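PDB 2FNA: conserved hypothetical protein from Sulfolobus solfataricus, which binds ADP and magnesium in the crystal and is probably a P-loop ATPase of the AAA+ class carrying a C-terminal winged-helix domain. Local coordinates for residues Gln147-Leu158 against Gly181-Val189; Leu267-Phe278 against Glu349-Ser357. All coordinates share one frame; numbering follows the deposited sequence. Where two conformers were deposited one is given.

Contact 1 lies within the ATPase domain, where the segment after strand 139-144 packs on helix 180-186 next to the parallel sheet; contact 2 lies further along the chain and brings the C-terminal helix 350-355 against helix 259-282. The two share no helix or strand, and their nearest atoms are about 9 Å apart. Contact 1 is the more buried, yet it has a tyrosine hydroxyl bound to a water and an exposed arginine on its solvent side. Contact 2 is partly buried and almost wholly apolar, a nearly perpendicular helix pair with an aromatic couple at one end. In both, a lysine-glutamate salt bridge lies within one segment rather than across the contact.

Contact 1 of 2, residues Gln147-Leu158 against Gly181-Val189; sequences QELVKLRGVNLL and GLLYDYLRV. With EDO (1,2-ethanediol), chain I.
Y186 reaches from helix 180-186 into the bend of 147-158, and most of the tight packing gathers round its ring. The ring's CE1 lies 3.6 Å from L149 CB, while V150 CG2 sits 3.8 Å from Y186 CB, the two side chains running past each other in opposite directions. With CG anti to the backbone N (chi1 171°), the tyrosine stretches far enough for its hydroxyl to arrive beside L149 CD1 and L157 CB. There the OH is 2.8 Å from a water, and that water accepts from L157 N, so one solvent molecule joins the hydroxyl end of the ring to the backbone of the facing segment. L158 CD2 packs against the backbone of Y186 and L187. At the start of 147-158, Q147 places CB against the backbone of the helix, 3.6 Å from L183 N, and its CG meets L182 CD2 with the two side chains crossing at about a right angle. Its NE2 is hydrogen-bonded to E145 and to E179, just before the helix. L183 and L187 extend the apolar layer to strand 32-37, and L149 and L157 extend it to F77 of helix 74-91.

The other end is looser. There the exposed R188 crosses L158 obliquely, but its side chain has two conformers, so its touch on L158 CD1 is doubtful. On this solvent side a 1,2-ethanediol, probably from the crystallisation liquor, accepts from N156 ND2 at 2.9 Å. N156 OD1 caps the start of helix 158-167 by accepting from L158 N at 3.1 Å, and R188, with positive phi, ends helix 180-186 in a Schellman motif. Together the segments join connections that follow two adjacent parallel strands, 139-144 and 171-177, of a P-loop NTPase core.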
loop_
_atom_site.group_PDB
_atom_site.type_symbol
_atom_site.label_atom_id
_atom_site.label_comp_id
_atom_site.label_asym_id
_atom_site.label_seq_id
_atom_site.Cartn_x
_atom_site.Cartn_y
_atom_site.Cartn_z
ATOM N N GLN A 147 -0.917 -6.683 3.371
ATOM C CA GLN A 147 -0.057 -7.780 2.941
ATOM C C GLN A 147 1.235 -7.931 3.809
ATOM O O GLN A 147 1.836 -8.971 3.820
ATOM C CB GLN A 147 0.289 -7.701 1.434
ATOM C CG GLN A 147 1.449 -6.764 1.006
ATOM C CD GLN A 147 1.098 -5.285 1.052
ATOM O OE1 GLN A 147 0.004 -4.898 1.456
ATOM N NE2 GLN A 147 2.014 -4.465 0.629
ATOM N N GLU A 148 1.640 -6.874 4.520
ATOM C CA GLU A 148 2.721 -6.944 5.493
ATOM C C GLU A 148 2.475 -8.001 6.595
ATOM O O GLU A 148 3.405 -8.514 7.189
ATOM C CB GLU A 148 2.911 -5.564 6.148
ATOM C CG GLU A 148 3.532 -4.509 5.224
ATOM C CD GLU A 148 4.996 -4.785 4.860
ATOM O OE1 GLU A 148 5.757 -5.324 5.699
ATOM O OE2 GLU A 148 5.381 -4.458 3.717
ATOM N N LEU A 149 1.213 -8.277 6.883
ATOM C CA LEU A 149 0.803 -9.263 7.901
ATOM C C LEU A 149 1.153 -10.688 7.548
ATOM O O LEU A 149 1.084 -11.583 8.388
ATOM C CB LEU A 149 -0.696 -9.155 8.129
ATOM C CG LEU A 149 -1.191 -7.842 8.740
ATOM C CD1 LEU A 149 -2.699 -7.843 8.772
ATOM C CD2 LEU A 149 -0.665 -7.654 10.143
ATOM N N VAL A 150 1.526 -10.916 6.301
ATOM C CA VAL A 150 2.140 -12.177 5.919
ATOM C C VAL A 150 3.355 -12.484 6.808
ATOM O O VAL A 150 3.644 -13.644 7.151
ATOM C CB VAL A 150 2.663 -12.112 4.463
ATOM C CG1 VAL A 150 3.526 -13.293 4.168
ATOM C CG2 VAL A 150 1.515 -12.058 3.473
ATOM N N LYS A 151 4.075 -11.425 7.134
ATOM C CA LYS A 151 5.262 -11.496 8.009
ATOM C C LYS A 151 4.909 -11.754 9.462
ATOM O O LYS A 151 5.768 -12.117 10.254
ATOM C CB LYS A 151 6.015 -10.184 7.922
ATOM C CG LYS A 151 6.560 -9.845 6.553
ATOM C CD LYS A 151 6.935 -8.369 6.507
ATOM C CE LYS A 151 7.577 -7.969 5.180
ATOM N NZ LYS A 151 8.077 -6.559 5.263
ATOM N N LEU A 152 3.648 -11.556 9.827
ATOM C CA LEU A 152 3.189 -11.855 11.180
ATOM C C LEU A 152 2.845 -13.375 11.328
ATOM O O LEU A 152 1.680 -13.776 11.495
ATOM C CB LEU A 152 2.001 -10.960 11.515
ATOM C CG LEU A 152 1.404 -11.006 12.928
ATOM C CD1 LEU A 152 2.283 -10.341 13.943
ATOM C CD2 LEU A 152 0.057 -10.334 12.931
ATOM N N ARG A 153 3.894 -14.190 11.308
ATOM C CA ARG A 153 3.801 -15.625 11.074
ATOM C C ARG A 153 3.201 -16.382 12.217
ATOM O O ARG A 153 2.675 -17.478 12.020
ATOM C CB ARG A 153 5.174 -16.230 10.839
ATOM C CG ARG A 153 6.022 -15.599 9.778
ATOM C CD ARG A 153 5.810 -16.218 8.425
ATOM N NE ARG A 153 6.579 -15.494 7.419
ATOM C CZ ARG A 153 6.327 -15.519 6.110
ATOM N NH1 ARG A 153 5.304 -16.208 5.613
ATOM N NH2 ARG A 153 7.100 -14.826 5.293
ATOM N N GLY A 154 3.313 -15.829 13.418
ATOM C CA GLY A 154 2.828 -16.498 14.607
ATOM C C GLY A 154 1.405 -16.190 15.016
ATOM O O GLY A 154 0.966 -16.615 16.076
ATOM N N VAL A 155 0.684 -15.447 14.177
ATOM C CA VAL A 155 -0.714 -15.151 14.407
ATOM C C VAL A 155 -1.466 -15.402 13.100
ATOM O O VAL A 155 -1.034 -14.949 12.054
ATOM C CB VAL A 155 -0.883 -13.674 14.793
ATOM C CG1 VAL A 155 -2.335 -13.288 14.914
ATOM C CG2 VAL A 155 -0.154 -13.384 16.081
ATOM N N ASN A 156 -2.606 -16.080 13.181
ATOM C CA ASN A 156 -3.543 -16.173 12.067
ATOM C C ASN A 156 -4.821 -15.369 12.326
ATOM O O ASN A 156 -5.694 -15.808 13.075
ATOM C CB ASN A 156 -3.883 -17.640 11.772
ATOM C CG ASN A 156 -4.825 -17.792 10.589
ATOM O OD1 ASN A 156 -5.013 -16.853 9.825
ATOM N ND2 ASN A 156 -5.414 -18.983 10.429
ATOM N N LEU A 157 -4.932 -14.204 11.674
ATOM C CA LEU A 157 -6.074 -13.323 11.862
ATOM C C LEU A 157 -7.267 -13.667 10.990
ATOM O O LEU A 157 -8.337 -13.093 11.166
ATOM C CB LEU A 157 -5.672 -11.877 11.587
ATOM C CG LEU A 157 -4.605 -11.281 12.514
ATOM C CD1 LEU A 157 -4.215 -9.884 11.979
ATOM C CD2 LEU A 157 -5.073 -11.195 13.949
ATOM N N LEU A 158 -7.116 -14.618 10.074
ATOM C CA LEU A 158 -8.158 -14.857 9.094
ATOM C C LEU A 158 -9.472 -15.323 9.702
ATOM O O LEU A 158 -10.510 -14.849 9.288
ATOM C CB LEU A 158 -7.685 -15.807 7.983
ATOM C CG LEU A 158 -6.554 -15.338 7.063
ATOM C CD1 LEU A 158 -6.216 -16.396 5.990
ATOM C CD2 LEU A 158 -6.857 -14.016 6.399
ATOM N N GLY A 181 -0.798 -9.045 -5.720
ATOM C CA GLY A 181 -0.798 -10.492 -5.636
ATOM C C GLY A 181 -0.546 -10.952 -4.214
ATOM O O GLY A 181 -1.155 -11.914 -3.777
ATOM N N LEU A 182 0.362 -10.281 -3.499
ATOM C CA LEU A 182 0.702 -10.679 -2.140
ATOM C C LEU A 182 -0.469 -10.443 -1.206
ATOM O O LEU A 182 -0.700 -11.243 -0.309
ATOM C CB LEU A 182 1.982 -9.975 -1.632
ATOM C CG LEU A 182 2.542 -10.527 -0.306
ATOM C CD1 LEU A 182 3.074 -11.951 -0.511
ATOM C CD2 LEU A 182 3.645 -9.634 0.289
ATOM N N LEU A 183 -1.215 -9.360 -1.435
ATOM C CA LEU A 183 -2.458 -9.080 -0.667
ATOM C C LEU A 183 -3.520 -10.167 -0.840
ATOM O O LEU A 183 -4.083 -10.673 0.139
ATOM C CB LEU A 183 -3.047 -7.740 -1.054
ATOM C CG LEU A 183 -4.352 -7.333 -0.294
ATOM C CD1 LEU A 183 -4.142 -7.376 1.225
ATOM C CD2 LEU A 183 -4.877 -5.970 -0.693
ATOM N N TYR A 184 -3.779 -10.556 -2.090
ATOM C CA TYR A 184 -4.688 -11.680 -2.342
ATOM C C TYR A 184 -4.211 -13.006 -1.712
ATOM O O TYR A 184 -5.015 -13.757 -1.152
ATOM C CB TYR A 184 -4.988 -11.807 -3.847
ATOM C CG TYR A 184 -6.010 -10.784 -4.335
ATOM C CD1 TYR A 184 -5.642 -9.486 -4.678
ATOM C CD2 TYR A 184 -7.354 -11.125 -4.457
ATOM C CE1 TYR A 184 -6.596 -8.550 -5.121
ATOM C CE2 TYR A 184 -8.293 -10.207 -4.891
ATOM C CZ TYR A 184 -7.910 -8.922 -5.217
ATOM O OH TYR A 184 -8.867 -8.049 -5.693
ATOM N N ASP A 185 -2.913 -13.302 -1.828
ATOM C CA ASP A 185 -2.307 -14.465 -1.208
ATOM C C ASP A 185 -2.488 -14.414 0.307
ATOM O O ASP A 185 -2.813 -15.422 0.935
ATOM C CB ASP A 185 -0.812 -14.520 -1.497
ATOM C CG ASP A 185 -0.527 -14.883 -2.915
ATOM O OD1 ASP A 185 -1.497 -15.089 -3.653
ATOM O OD2 ASP A 185 0.659 -14.945 -3.295
ATOM N N TYR A 186 -2.278 -13.244 0.888
ATOM C CA TYR A 186 -2.471 -13.080 2.348
ATOM C C TYR A 186 -3.886 -13.499 2.833
ATOM O O TYR A 186 -4.038 -14.148 3.867
ATOM C CB TYR A 186 -2.168 -11.653 2.789
ATOM C CG TYR A 186 -2.577 -11.466 4.233
ATOM C CD1 TYR A 186 -1.887 -12.114 5.251
ATOM C CD2 TYR A 186 -3.710 -10.773 4.556
ATOM C CE1 TYR A 186 -2.290 -12.008 6.580
ATOM C CE2 TYR A 186 -4.112 -10.657 5.859
ATOM C CZ TYR A 186 -3.406 -11.300 6.868
ATOM O OH TYR A 186 -3.834 -11.147 8.188
ATOM N N LEU A 187 -4.888 -13.112 2.065
ATOM C CA LEU A 187 -6.299 -13.329 2.363
ATOM C C LEU A 187 -6.762 -14.729 1.887
ATOM O O LEU A 187 -7.909 -15.122 2.148
ATOM C CB LEU A 187 -7.136 -12.206 1.709
ATOM C CG LEU A 187 -6.923 -10.753 2.179
ATOM C CD1 LEU A 187 -7.571 -9.733 1.250
ATOM C CD2 LEU A 187 -7.427 -10.528 3.595
ATOM N N ARG A 188 -5.832 -15.450 1.232
ATOM C CA ARG A 188 -5.994 -16.840 0.821
ATOM C C ARG A 188 -7.235 -17.024 -0.057
ATOM O O ARG A 188 -7.934 -18.013 0.042
ATOM C CB ARG A 188 -6.002 -17.781 2.044
ATOM C CG ARG A 188 -4.884 -17.467 3.047
ATOM C CD ARG A 188 -4.590 -18.578 4.043
ATOM N NE ARG A 188 -3.448 -18.252 4.913
ATOM C CZ ARG A 188 -2.894 -19.099 5.792
ATOM N NH1 ARG A 188 -3.336 -20.347 5.926
ATOM N NH2 ARG A 188 -1.865 -18.707 6.534
ATOM N N VAL A 189 -7.473 -16.055 -0.929
ATOM C CA VAL A 189 -8.598 -16.056 -1.867
ATOM C C VAL A 189 -8.634 -17.271 -2.765
ATOM O O VAL A 189 -9.707 -17.643 -3.278
ATOM C CB VAL A 189 -8.581 -14.720 -2.701
ATOM C CG1 VAL A 189 -9.635 -14.703 -3.783
ATOM C CG2 VAL A 189 -8.820 -13.566 -1.775
HETATM C C1 EDO I . -6.553 -20.188 7.004
HETATM O O1 EDO I . -7.112 -20.140 8.358
HETATM C C2 EDO I . -6.741 -21.540 6.295
HETATM O O2 EDO I . -6.210 -21.565 4.943
HETATM O O HOH W 1 -3.019 -13.400 9.611
#

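Contact 2 of 2, residues Leu267-Phe278 against Glu349-Ser357; sequences LEYAKKLILKEF and EPLISLAFS. With EDO (1,2-ethanediol), chain G.
A nearly perpendicular helix pair, crossing at -81° with axes 9.2 Å apart, joins the C-terminal helix 350-355, which follows strands 338-340 and 345-347 of a probable winged-helix domain, to helix 259-282. I274 is central: CG2 rests 3.7 Å from A355 CB, while CD1 reaches 3.5 Å from L351 O, over the backbone of the short helix. Beside it, A270 CB and L351 CD1 are pressed to 3.4 Å, and W245 of helix 243-256 touches both residues as well as I274. L267 CD2 touches the CD2 methyls of L351 and L354, its side chain crossing each at about a right angle.

K271 lays its methylene chain over L354 CD2, with CE 3.9 Å away; a bend at chi3 (-102°) then carries NZ to E268 OE2 at 2.7 Å. Shortening this residue to an alanine would probably strip the methylene cover from one side of L354 CD2 and leave E268 without this charged mate. E349 caps the short helix, its OE1 accepting from L351 N.

At the far end L275 CD2 lies over one face of the F356 ring. That ring turns its edge to F278 in a T-shaped stack, planes at 75°, with F356 CZ 3.7 Å from F278 CG.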
loop_
_atom_site.group_PDB
_atom_site.type_symbol
_atom_site.label_atom_id
_atom_site.label_comp_id
_atom_site.label_asym_id
_atom_site.label_seq_id
_atom_site.Cartn_x
_atom_site.Cartn_y
_atom_site.Cartn_z
ATOM N N LEU A 267 13.796 12.670 -10.404
ATOM C CA LEU A 267 14.468 11.449 -10.852
ATOM C C LEU A 267 15.451 10.892 -9.846
ATOM O O LEU A 267 15.430 9.696 -9.572
ATOM C CB LEU A 267 15.150 11.692 -12.174
ATOM C CG LEU A 267 14.177 12.006 -13.317
ATOM C CD1 LEU A 267 14.967 12.169 -14.611
ATOM C CD2 LEU A 267 13.125 10.938 -13.486
ATOM N N GLU A 268 16.297 11.733 -9.252
ATOM C CA GLU A 268 17.296 11.207 -8.309
ATOM C C GLU A 268 16.653 10.716 -7.010
ATOM O O GLU A 268 17.069 9.687 -6.459
ATOM C CB GLU A 268 18.420 12.221 -8.024
ATOM C CG GLU A 268 19.166 12.730 -9.263
ATOM C CD GLU A 268 19.731 11.616 -10.178
ATOM O OE1 GLU A 268 20.288 10.614 -9.654
ATOM O OE2 GLU A 268 19.626 11.772 -11.430
ATOM N N TYR A 269 15.632 11.438 -6.530
ATOM C CA TYR A 269 14.861 11.035 -5.365
ATOM C C TYR A 269 14.112 9.722 -5.626
ATOM O O TYR A 269 14.145 8.807 -4.786
ATOM C CB TYR A 269 13.881 12.150 -4.912
ATOM C CG TYR A 269 12.793 11.687 -3.947
ATOM C CD1 TYR A 269 13.092 11.314 -2.637
ATOM C CD2 TYR A 269 11.456 11.639 -4.346
ATOM C CE1 TYR A 269 12.094 10.873 -1.768
ATOM C CE2 TYR A 269 10.462 11.228 -3.482
ATOM C CZ TYR A 269 10.787 10.843 -2.194
ATOM O OH TYR A 269 9.788 10.417 -1.337
ATOM N N ALA A 270 13.435 9.622 -6.775
ATOM C CA ALA A 270 12.778 8.371 -7.182
ATOM C C ALA A 270 13.740 7.202 -7.202
ATOM O O ALA A 270 13.468 6.167 -6.604
ATOM C CB ALA A 270 12.130 8.520 -8.553
ATOM N N LYS A 271 14.893 7.372 -7.839
ATOM C CA LYS A 271 15.855 6.265 -7.968
ATOM C C LYS A 271 16.316 5.762 -6.608
ATOM O O LYS A 271 16.403 4.570 -6.380
ATOM C CB LYS A 271 17.064 6.677 -8.809
ATOM C CG LYS A 271 16.774 6.794 -10.292
ATOM C CD LYS A 271 18.026 7.242 -11.092
ATOM C CE LYS A 271 17.987 8.728 -11.472
ATOM N NZ LYS A 271 19.280 9.160 -12.073
ATOM N N LYS A 272 16.606 6.684 -5.707
ATOM C CA LYS A 272 17.040 6.342 -4.345
ATOM C C LYS A 272 15.947 5.580 -3.611
ATOM O O LYS A 272 16.179 4.509 -3.016
ATOM C CB LYS A 272 17.400 7.605 -3.564
ATOM C CG LYS A 272 18.895 7.935 -3.543
ATOM C CD LYS A 272 19.152 9.258 -2.816
ATOM N N LEU A 273 14.738 6.124 -3.658
ATOM C CA LEU A 273 13.630 5.462 -3.002
ATOM C C LEU A 273 13.314 4.101 -3.612
ATOM O O LEU A 273 13.186 3.129 -2.900
ATOM C CB LEU A 273 12.413 6.374 -2.977
ATOM C CG LEU A 273 11.251 5.874 -2.113
ATOM C CD1 LEU A 273 11.682 5.596 -0.702
ATOM C CD2 LEU A 273 10.141 6.952 -2.139
ATOM N N ILE A 274 13.250 4.001 -4.932
ATOM C CA ILE A 274 13.000 2.708 -5.572
ATOM C C ILE A 274 14.034 1.642 -5.200
ATOM O O ILE A 274 13.680 0.508 -4.903
ATOM C CB ILE A 274 12.905 2.851 -7.099
ATOM C CG1 ILE A 274 11.611 3.581 -7.458
ATOM C CG2 ILE A 274 13.008 1.469 -7.815
ATOM C CD1 ILE A 274 11.637 4.337 -8.747
ATOM N N LEU A 275 15.308 1.999 -5.215
ATOM C CA LEU A 275 16.376 1.030 -4.920
ATOM C C LEU A 275 16.406 0.624 -3.431
ATOM O O LEU A 275 16.790 -0.498 -3.095
ATOM C CB LEU A 275 17.731 1.605 -5.338
ATOM C CG LEU A 275 17.966 1.767 -6.845
ATOM C CD1 LEU A 275 19.316 2.400 -7.143
ATOM C CD2 LEU A 275 17.849 0.465 -7.554
ATOM N N LYS A 276 15.982 1.524 -2.548
ATOM C CA LYS A 276 15.825 1.174 -1.150
ATOM C C LYS A 276 14.680 0.163 -0.976
ATOM O O LYS A 276 14.782 -0.795 -0.207
ATOM C CB LYS A 276 15.558 2.411 -0.313
ATOM C CG LYS A 276 15.683 2.152 1.186
ATOM C CD LYS A 276 14.913 3.147 1.997
ATOM C CE LYS A 276 15.270 3.025 3.460
ATOM N NZ LYS A 276 15.392 1.585 3.890
ATOM N N GLU A 277 13.584 0.404 -1.690
ATOM C CA GLU A 277 12.452 -0.521 -1.722
ATOM C C GLU A 277 12.841 -1.871 -2.351
ATOM O O GLU A 277 12.310 -2.923 -1.981
ATOM C CB GLU A 277 11.298 0.124 -2.488
ATOM C CG GLU A 277 10.646 1.252 -1.679
ATOM C CD GLU A 277 9.627 2.042 -2.440
ATOM O OE1 GLU A 277 9.505 1.877 -3.677
ATOM O OE2 GLU A 277 8.944 2.862 -1.794
ATOM N N PHE A 278 13.749 -1.865 -3.311
ATOM C CA PHE A 278 14.207 -3.133 -3.827
ATOM C C PHE A 278 15.014 -3.886 -2.777
ATOM O O PHE A 278 14.964 -5.101 -2.723
ATOM C CB PHE A 278 15.018 -2.963 -5.093
ATOM C CG PHE A 278 15.054 -4.200 -5.937
ATOM C CD1 PHE A 278 13.872 -4.722 -6.450
ATOM C CD2 PHE A 278 16.242 -4.844 -6.220
ATOM C CE1 PHE A 278 13.873 -5.841 -7.232
ATOM C CE2 PHE A 278 16.244 -5.969 -7.012
ATOM C CZ PHE A 278 15.038 -6.462 -7.520
ATOM N N GLU A 349 6.202 0.655 -13.541
ATOM C CA GLU A 349 6.107 2.074 -13.909
ATOM C C GLU A 349 7.489 2.602 -14.403
ATOM O O GLU A 349 8.515 2.005 -14.131
ATOM C CB GLU A 349 5.538 2.906 -12.744
ATOM C CG GLU A 349 6.405 2.999 -11.505
ATOM C CD GLU A 349 7.267 4.268 -11.429
ATOM O OE1 GLU A 349 7.195 5.162 -12.331
ATOM O OE2 GLU A 349 8.029 4.353 -10.453
ATOM N N PRO A 350 7.500 3.701 -15.168
ATOM C CA PRO A 350 8.680 4.180 -15.872
ATOM C C PRO A 350 9.904 4.442 -15.018
ATOM O O PRO A 350 11.016 4.219 -15.461
ATOM C CB PRO A 350 8.208 5.505 -16.444
ATOM C CG PRO A 350 6.766 5.329 -16.595
ATOM C CD PRO A 350 6.331 4.537 -15.471
ATOM N N LEU A 351 9.732 4.929 -13.811
ATOM C CA LEU A 351 10.917 5.205 -13.022
ATOM C C LEU A 351 11.569 3.960 -12.401
ATOM O O LEU A 351 12.743 3.992 -12.000
ATOM C CB LEU A 351 10.607 6.277 -11.995
ATOM C CG LEU A 351 10.153 7.614 -12.546
ATOM C CD1 LEU A 351 10.381 8.712 -11.518
ATOM C CD2 LEU A 351 10.834 7.964 -13.896
ATOM N N ILE A 352 10.839 2.851 -12.346
ATOM C CA ILE A 352 11.474 1.570 -12.027
ATOM C C ILE A 352 12.381 1.112 -13.193
ATOM O O ILE A 352 13.462 0.576 -12.968
ATOM C CB ILE A 352 10.457 0.486 -11.712
ATOM C CG1 ILE A 352 9.649 0.871 -10.488
ATOM C CG2 ILE A 352 11.170 -0.831 -11.452
ATOM C CD1 ILE A 352 8.613 -0.122 -10.127
ATOM N N SER A 353 11.948 1.334 -14.432
ATOM C CA SER A 353 12.843 1.108 -15.580
ATOM C C SER A 353 14.079 1.947 -15.404
ATOM O O SER A 353 15.184 1.453 -15.493
ATOM C CB SER A 353 12.172 1.502 -16.897
ATOM O OG SER A 353 10.879 0.942 -16.939
ATOM N N LEU A 354 13.874 3.235 -15.147
ATOM C CA LEU A 354 14.979 4.152 -15.026
ATOM C C LEU A 354 15.956 3.709 -13.944
ATOM O O LEU A 354 17.152 3.741 -14.164
ATOM C CB LEU A 354 14.477 5.554 -14.707
ATOM C CG LEU A 354 15.547 6.630 -14.732
ATOM C CD1 LEU A 354 15.853 6.973 -16.175
ATOM C CD2 LEU A 354 15.111 7.861 -13.940
ATOM N N ALA A 355 15.431 3.324 -12.783
ATOM C CA ALA A 355 16.250 2.972 -11.632
ATOM C C ALA A 355 17.195 1.833 -11.915
ATOM O O ALA A 355 18.279 1.792 -11.334
ATOM C CB ALA A 355 15.373 2.635 -10.434
ATOM N N PHE A 356 16.821 0.931 -12.820
ATOM C CA PHE A 356 17.677 -0.206 -13.163
ATOM C C PHE A 356 18.341 -0.057 -14.536
ATOM O O PHE A 356 18.781 -1.040 -15.114
ATOM C CB PHE A 356 16.880 -1.528 -13.102
ATOM C CG PHE A 356 16.357 -1.868 -11.734
ATOM C CD1 PHE A 356 17.150 -2.554 -10.827
ATOM C CD2 PHE A 356 15.086 -1.496 -11.345
ATOM C CE1 PHE A 356 16.678 -2.854 -9.561
ATOM C CE2 PHE A 356 14.602 -1.799 -10.074
ATOM C CZ PHE A 356 15.397 -2.469 -9.187
ATOM N N SER A 357 18.443 1.174 -15.032
ATOM C CA SER A 357 18.922 1.452 -16.389
ATOM C C SER A 357 20.403 1.750 -16.415
ATOM O O SER A 357 21.008 1.749 -17.492
ATOM C CB SER A 357 18.191 2.663 -16.971
ATOM O OG SER A 357 16.799 2.417 -17.021
ATOM O OXT SER A 357 21.009 2.025 -15.374
HETATM C C1 EDO G . 5.930 10.262 -3.044
HETATM O O1 EDO G . 6.737 9.237 -2.433
HETATM C C2 EDO G . 6.605 11.635 -2.915
HETATM O O2 EDO G . 5.676 12.595 -2.392
#